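Local structure of peroxiredoxin PRX1, mitochondrial (Saccharomyces cerevisiae, 5YKJ) at residues 12-16 against 17-21; 78-81 against 82-86; 192-195 against 196-200. The protein probably reduces peroxides in mitochondria as a 1-Cys peroxiredoxin, with its oxidised thiol regenerated through the glutathione and thioredoxin systems. All coordinates share one frame; numbering follows the deposited sequence.

Contact 1: 12-16 against 17-21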
# COMPACT_ATOMS: atom_id res chain seq x y z
N ASP A 12 16.65 -2.07 -6.71
CA ASP A 12 17.62 -2.02 -5.65
C ASP A 12 17.66 -0.57 -5.19
O ASP A 12 17.60 0.29 -5.97
CB ASP A 12 19.02 -2.44 -6.10
CG ASP A 12 19.11 -3.91 -6.45
OD1 ASP A 12 18.73 -4.75 -5.73
OD2 ASP A 12 19.60 -4.19 -7.51
N ALA A 13 17.77 -0.36 -3.91
CA ALA A 13 17.82 0.99 -3.40
C ALA A 13 18.52 1.08 -2.07
O ALA A 13 18.61 0.14 -1.39
CB ALA A 13 16.41 1.52 -3.20
N ASP A 14 18.96 2.28 -1.78
CA ASP A 14 19.51 2.65 -0.50
C ASP A 14 18.31 3.12 0.35
O ASP A 14 17.47 3.80 -0.12
CB ASP A 14 20.51 3.78 -0.67
CG ASP A 14 21.45 3.53 -1.80
OD1 ASP A 14 22.39 2.78 -1.58
OD2 ASP A 14 21.22 4.04 -2.93
N THR A 15 18.29 2.66 1.58
CA THR A 15 17.22 2.96 2.49
C THR A 15 17.74 3.15 3.91
O THR A 15 18.89 2.93 4.19
CB THR A 15 16.17 1.84 2.56
OG1 THR A 15 16.64 0.77 3.35
CG2 THR A 15 15.86 1.29 1.19
N THR A 16 16.81 3.52 4.77
CA THR A 16 17.05 3.75 6.18
C THR A 16 17.41 2.47 6.89
O THR A 16 17.85 2.54 7.98
CB THR A 16 15.87 4.43 6.91
OG1 THR A 16 14.68 3.67 6.70
CG2 THR A 16 15.70 5.83 6.50
N VAL A 17 17.20 1.33 6.27
CA VAL A 17 17.60 0.02 6.82
C VAL A 17 18.76 -0.61 6.10
O VAL A 17 19.03 -1.74 6.31
CB VAL A 17 16.48 -1.03 6.97
CG1 VAL A 17 15.26 -0.47 7.60
CG2 VAL A 17 16.20 -1.80 5.69
N GLY A 18 19.40 0.16 5.25
CA GLY A 18 20.50 -0.28 4.43
C GLY A 18 20.05 -0.60 3.01
O GLY A 18 18.92 -0.41 2.69
N LYS A 19 20.96 -1.06 2.18
CA LYS A 19 20.61 -1.41 0.85
C LYS A 19 19.65 -2.59 0.80
O LYS A 19 19.84 -3.55 1.46
CB LYS A 19 21.87 -1.68 0.05
CG LYS A 19 22.74 -0.46 -0.06
CD LYS A 19 23.88 -0.63 -1.03
CE LYS A 19 24.64 0.67 -1.30
NZ LYS A 19 25.81 0.38 -2.17
N ILE A 20 18.64 -2.48 -0.03
CA ILE A 20 17.68 -3.53 -0.21
C ILE A 20 17.43 -3.84 -1.67
O ILE A 20 17.74 -3.09 -2.52
CB ILE A 20 16.33 -3.24 0.45
CG1 ILE A 20 15.54 -2.22 -0.33
CG2 ILE A 20 16.52 -2.84 1.88
CD1 ILE A 20 14.08 -2.14 0.09
N ASN A 21 16.84 -4.99 -1.88
CA ASN A 21 16.30 -5.39 -3.15
C ASN A 21 14.81 -5.46 -2.75
O ASN A 21 14.50 -6.05 -1.82
CB ASN A 21 16.81 -6.72 -3.61
CG ASN A 21 16.06 -7.21 -4.81
OD1 ASN A 21 15.13 -7.93 -4.72
ND2 ASN A 21 16.46 -6.74 -5.93
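Thr15 and Gly18 close a type I turn that joins two short antiparallel strands into a beta hairpin, a local example of a side chain adding to a turn's backbone bonding. The backbone bonds come first: Ala13 and Ile20 form a hydrogen-bonded pair, Ala13 N to Ile20 O at 3.1 Å and Ile20 N to Ala13 O at 3.0 Å, and Gly18 N reaches Thr15 O within the turn. The second group belongs to Thr15 OG1. With chi1 at 77°, the hydroxyl swings in over the turn, donates to Gly18 O at 2.7 Å in the carbonyl plane, and accepts from Val17 N at 3.0 Å, an ST turn. A valine in its place would probably leave Val17 N without this acceptor and Gly18 O without its short donor, with the turn held mainly by its backbone bond. Side-chain polarity closes the open end. Asn21 ND2 gives a nearly straight bond of 3.0 Å to Asp12 OD1, meeting it from above the carboxylate plane, while Asn21 OD1 caps Asp24 N of the helix that follows. The apolar contact is small, Thr15 CG2 crossing Ile20 CG1 at 3.8 Å, with Ile97 packed on Thr15. Asp14 and Lys19 run side by side, yet OD1 and NZ stay 4.2 Å apart and probably add little directional hold; the hydroxyl's two bonds reinforce the turn's own.

Contact 2: 78-81 against 82-86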
# COMPACT_ATOMS: atom_id res chain seq x y z
N LYS A 78 17.27 11.65 9.70
CA LYS A 78 16.91 12.77 10.53
C LYS A 78 15.39 12.91 10.63
O LYS A 78 14.87 13.18 11.65
CB LYS A 78 17.47 14.08 9.99
CG LYS A 78 18.97 14.17 9.89
CD LYS A 78 19.44 15.44 9.16
CE LYS A 78 18.84 15.68 7.75
NZ LYS A 78 19.74 16.17 6.62
N TRP A 79 14.71 12.70 9.50
CA TRP A 79 13.26 12.78 9.46
C TRP A 79 12.66 11.71 10.38
O TRP A 79 11.78 11.98 11.09
CB TRP A 79 12.78 12.60 8.01
CG TRP A 79 11.33 12.88 7.75
CD1 TRP A 79 10.55 13.74 8.41
CD2 TRP A 79 10.51 12.30 6.75
NE1 TRP A 79 9.30 13.73 7.92
CE2 TRP A 79 9.25 12.83 6.90
CE3 TRP A 79 10.72 11.34 5.79
CZ2 TRP A 79 8.20 12.48 6.10
CZ3 TRP A 79 9.67 11.00 4.98
CH2 TRP A 79 8.43 11.56 5.14
N ILE A 80 13.22 10.52 10.34
CA ILE A 80 12.71 9.46 11.22
C ILE A 80 12.84 9.82 12.70
O ILE A 80 12.06 9.42 13.44
CB ILE A 80 13.33 8.09 10.88
CG1 ILE A 80 12.61 7.49 9.69
CG2 ILE A 80 13.29 7.10 12.03
CD1 ILE A 80 13.30 6.23 9.28
N GLN A 81 13.89 10.55 13.05
CA GLN A 81 14.05 10.97 14.42
C GLN A 81 12.90 11.89 14.81
O GLN A 81 12.38 11.77 15.87
CB GLN A 81 15.43 11.58 14.68
CG GLN A 81 16.58 10.64 14.45
CD GLN A 81 17.95 11.26 14.59
OE1 GLN A 81 18.15 12.12 15.34
NE2 GLN A 81 18.88 10.79 13.82
N ASP A 82 12.52 12.79 13.94
CA ASP A 82 11.40 13.67 14.23
C ASP A 82 10.10 12.86 14.33
O ASP A 82 9.32 13.06 15.19
CB ASP A 82 11.26 14.69 13.11
CG ASP A 82 12.13 15.91 13.28
OD1 ASP A 82 12.92 15.93 14.17
OD2 ASP A 82 11.90 16.81 12.50
N ILE A 83 9.93 11.93 13.41
CA ILE A 83 8.73 11.09 13.39
C ILE A 83 8.61 10.27 14.69
O ILE A 83 7.56 10.18 15.24
CB ILE A 83 8.71 10.16 12.14
CG1 ILE A 83 8.45 10.93 10.83
CG2 ILE A 83 7.67 9.04 12.28
CD1 ILE A 83 9.09 10.39 9.60
N LYS A 84 9.71 9.74 15.19
CA LYS A 84 9.68 8.99 16.42
C LYS A 84 9.15 9.90 17.55
O LYS A 84 8.31 9.51 18.31
CB LYS A 84 11.10 8.40 16.76
CG LYS A 84 11.50 7.21 15.91
CD LYS A 84 12.80 6.54 16.33
CE LYS A 84 13.99 7.47 16.45
NZ LYS A 84 15.13 6.74 17.09
N GLU A 85 9.66 11.10 17.60
CA GLU A 85 9.23 12.06 18.60
C GLU A 85 7.78 12.45 18.49
O GLU A 85 7.10 12.50 19.47
CB GLU A 85 10.09 13.33 18.57
CG GLU A 85 11.58 13.08 18.66
CD GLU A 85 12.45 14.27 18.29
OE1 GLU A 85 11.93 15.39 18.26
OE2 GLU A 85 13.67 14.08 18.08
N ILE A 86 7.34 12.76 17.29
CA ILE A 86 5.97 13.13 17.05
C ILE A 86 4.96 12.03 17.27
O ILE A 86 3.97 12.24 17.90
CB ILE A 86 5.84 13.72 15.65
CG1 ILE A 86 6.65 14.99 15.58
CG2 ILE A 86 4.40 13.95 15.25
CD1 ILE A 86 6.91 15.39 14.16
O HOH W 1 15.73 15.26 13.45
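Trp79 and Ile83, one helical turn apart, meet on the inner side of helix 73-87, the helix of the beta-alpha-beta unit that links strands 63-69 and 96-98 in this thioredoxin-like fold. The pair illustrates how the i to i+4 spacing of a helix can lay a methyl group on an aromatic face. Trp79 has its CG anti to the backbone N (chi1 -170°), which swings the indole out from the helix, leaning toward the following turn, where Ile83 CD1 can reach its face. This methyl sits over the five-membered ring, 3.6 Å from its centroid and only 6° off the ring normal, a CH-pi contact. The same Ile83 CD1 also lies 3.5 Å from Trp79 O, beside both the ring and the backbone of the same residue. Both residues are buried: Val48 of helix 46-53 packs on each of them, the Phe40 ring meets the indole at an inclined angle, and Trp79 NE1 is hydrogen-bonded to Thr45 OG1.

The outer side is looser. Lys84 and Glu85 lean back on the preceding turn, nearest through their CG atoms, Lys84 CG lying 3.4 Å from Ile80 O and Glu85 CG 3.2 Å from Gln81 O. Their bonds to that turn are those of the backbone, Lys84 N to Ile80 O at 2.9 Å and Glu85 N to Gln81 O, a longer one. At Asp82 the helical bond from its N to Lys78 O is weak, and a water adds to it, 2.9 Å from Lys78 O and 3.0 Å from Asp82 OD1, and can bridge the two.

Contact 3: 192-195 against 196-200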
# COMPACT_ATOMS: atom_id res chain seq x y z
N ASP A 192 -25.34 -23.49 -8.74
CA ASP A 192 -25.05 -24.81 -8.25
C ASP A 192 -23.67 -24.87 -7.61
O ASP A 192 -23.52 -25.42 -6.60
CB ASP A 192 -25.16 -25.86 -9.34
CG ASP A 192 -26.57 -26.36 -9.54
OD1 ASP A 192 -27.45 -26.03 -8.77
OD2 ASP A 192 -26.73 -27.06 -10.53
N GLU A 193 -22.69 -24.26 -8.24
CA GLU A 193 -21.33 -24.18 -7.72
C GLU A 193 -21.36 -23.39 -6.43
O GLU A 193 -20.68 -23.70 -5.51
CB GLU A 193 -20.37 -23.54 -8.74
CG GLU A 193 -19.82 -24.40 -9.88
CD GLU A 193 -19.12 -23.64 -11.00
OE1 GLU A 193 -18.33 -24.26 -11.74
OE2 GLU A 193 -19.31 -22.44 -11.19
N ALA A 194 -22.17 -22.35 -6.37
CA ALA A 194 -22.31 -21.58 -5.18
C ALA A 194 -22.91 -22.38 -4.01
O ALA A 194 -22.55 -22.18 -2.88
CB ALA A 194 -23.11 -20.31 -5.44
N LYS A 195 -23.88 -23.23 -4.33
CA LYS A 195 -24.47 -24.02 -3.30
C LYS A 195 -23.41 -24.99 -2.77
O LYS A 195 -23.37 -25.26 -1.66
CB LYS A 195 -25.68 -24.82 -3.82
CG LYS A 195 -26.93 -23.98 -3.98
CD LYS A 195 -28.25 -24.76 -3.96
CE LYS A 195 -28.11 -26.01 -4.76
NZ LYS A 195 -29.44 -26.55 -5.07
N ALA A 196 -22.59 -25.50 -3.64
CA ALA A 196 -21.55 -26.44 -3.22
C ALA A 196 -20.45 -25.85 -2.33
O ALA A 196 -19.95 -26.48 -1.44
CB ALA A 196 -20.90 -27.05 -4.43
N LYS A 197 -20.04 -24.65 -2.69
CA LYS A 197 -18.98 -23.92 -1.99
C LYS A 197 -19.39 -23.07 -0.79
O LYS A 197 -18.68 -23.02 0.18
CB LYS A 197 -18.19 -23.09 -3.03
CG LYS A 197 -17.08 -22.22 -2.46
CD LYS A 197 -16.20 -21.69 -3.56
CE LYS A 197 -14.92 -21.07 -3.01
NZ LYS A 197 -14.02 -20.62 -4.09
N PHE A 198 -20.54 -22.42 -0.88
CA PHE A 198 -20.98 -21.51 0.15
C PHE A 198 -22.21 -21.88 0.94
O PHE A 198 -22.48 -21.31 1.93
CB PHE A 198 -21.16 -20.08 -0.43
CG PHE A 198 -19.95 -19.55 -1.11
CD1 PHE A 198 -18.95 -18.96 -0.39
CD2 PHE A 198 -19.84 -19.62 -2.45
CE1 PHE A 198 -17.85 -18.48 -1.02
CE2 PHE A 198 -18.76 -19.14 -3.11
CZ PHE A 198 -17.76 -18.55 -2.38
N GLY A 199 -22.94 -22.85 0.46
CA GLY A 199 -24.13 -23.21 1.18
C GLY A 199 -25.41 -22.49 0.82
O GLY A 199 -26.11 -22.96 -0.08
N GLN A 200 -25.73 -21.44 1.56
CA GLN A 200 -26.91 -20.65 1.39
C GLN A 200 -26.48 -19.25 0.96
O GLN A 200 -25.45 -18.81 1.35
CB GLN A 200 -27.67 -20.51 2.70
CG GLN A 200 -28.45 -21.73 3.17
CD GLN A 200 -29.14 -21.49 4.49
OE1 GLN A 200 -29.30 -20.36 4.89
NE2 GLN A 200 -29.52 -22.58 5.20
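Phe198 has its CG beside the backbone N and anti to the carbonyl carbon (chi1 -54°), and this turns the ring out from helix 191-198 with its CD2 edge facing Ala194, one turn earlier. Lys197 takes the other course, CG anti to N (chi1 178°), and its CG comes to lie 3.6 Å above one face of the Phe198 ring, offset toward the rim. The ring thus has Ala194 O at its edge, near its plane, and a lysine methylene over a face. Its approach to the alanine methyl is light, Phe198 CD2 to Ala194 CB being 4.5 Å; more of the closeness lies at the base of the side chain, where Phe198 CB is 3.5 Å from Ala194 O. Val171 and Ile185 also touch the Phe198 side chain, and Val189 and Phe201 pack against Ala194, so this is the side on which the helix joins the rest of the C-terminal region.

The helical bonding is regular as far as Phe198 N, which reaches Ala194 O at 2.8 Å. Gly199 then turns away with a positive phi of 89°. Its N still bonds to Lys195 O at 3.2 Å, from above the carbonyl plane, and makes a weak second bond of 3.4 Å to Ala194 O. A side chain at this position would be forced against the carbonyl oxygen of Phe198, which accounts for the glycine. On the exposed side the side chain of Lys195 lies about 5 Å from a bound sodium ion. The chemistry implies a helix whose bonding stays firm through Phe198 N and slackens only at Gly199 N, which splits its N-H between Lys195 O and, weakly, Ala194 O, while a residue without a side chain lets the backbone leave.

Contacts 1 and 2 are neighbours in the AhpC/TSA part of the chain. Their centres are 19 Å apart, but they touch directly where Thr16 CG2 of the hairpin packs 3.7 Å from Ile80 CD1 of the helix. Contact 2 is also tied to the likely reaction centre, because Thr45, the polar partner of its tryptophan, directly follows Cys44, which is present here as S-hydroxycysteine. Contact 3 stands apart, in the C-terminal domain on the opposite side of the chain's centre: its nearest atoms are about 32 Å from contact 1 and about 40 Å from contact 2. Together the three show one principle, short-range spacing fixing local shape, at separate places in the fold.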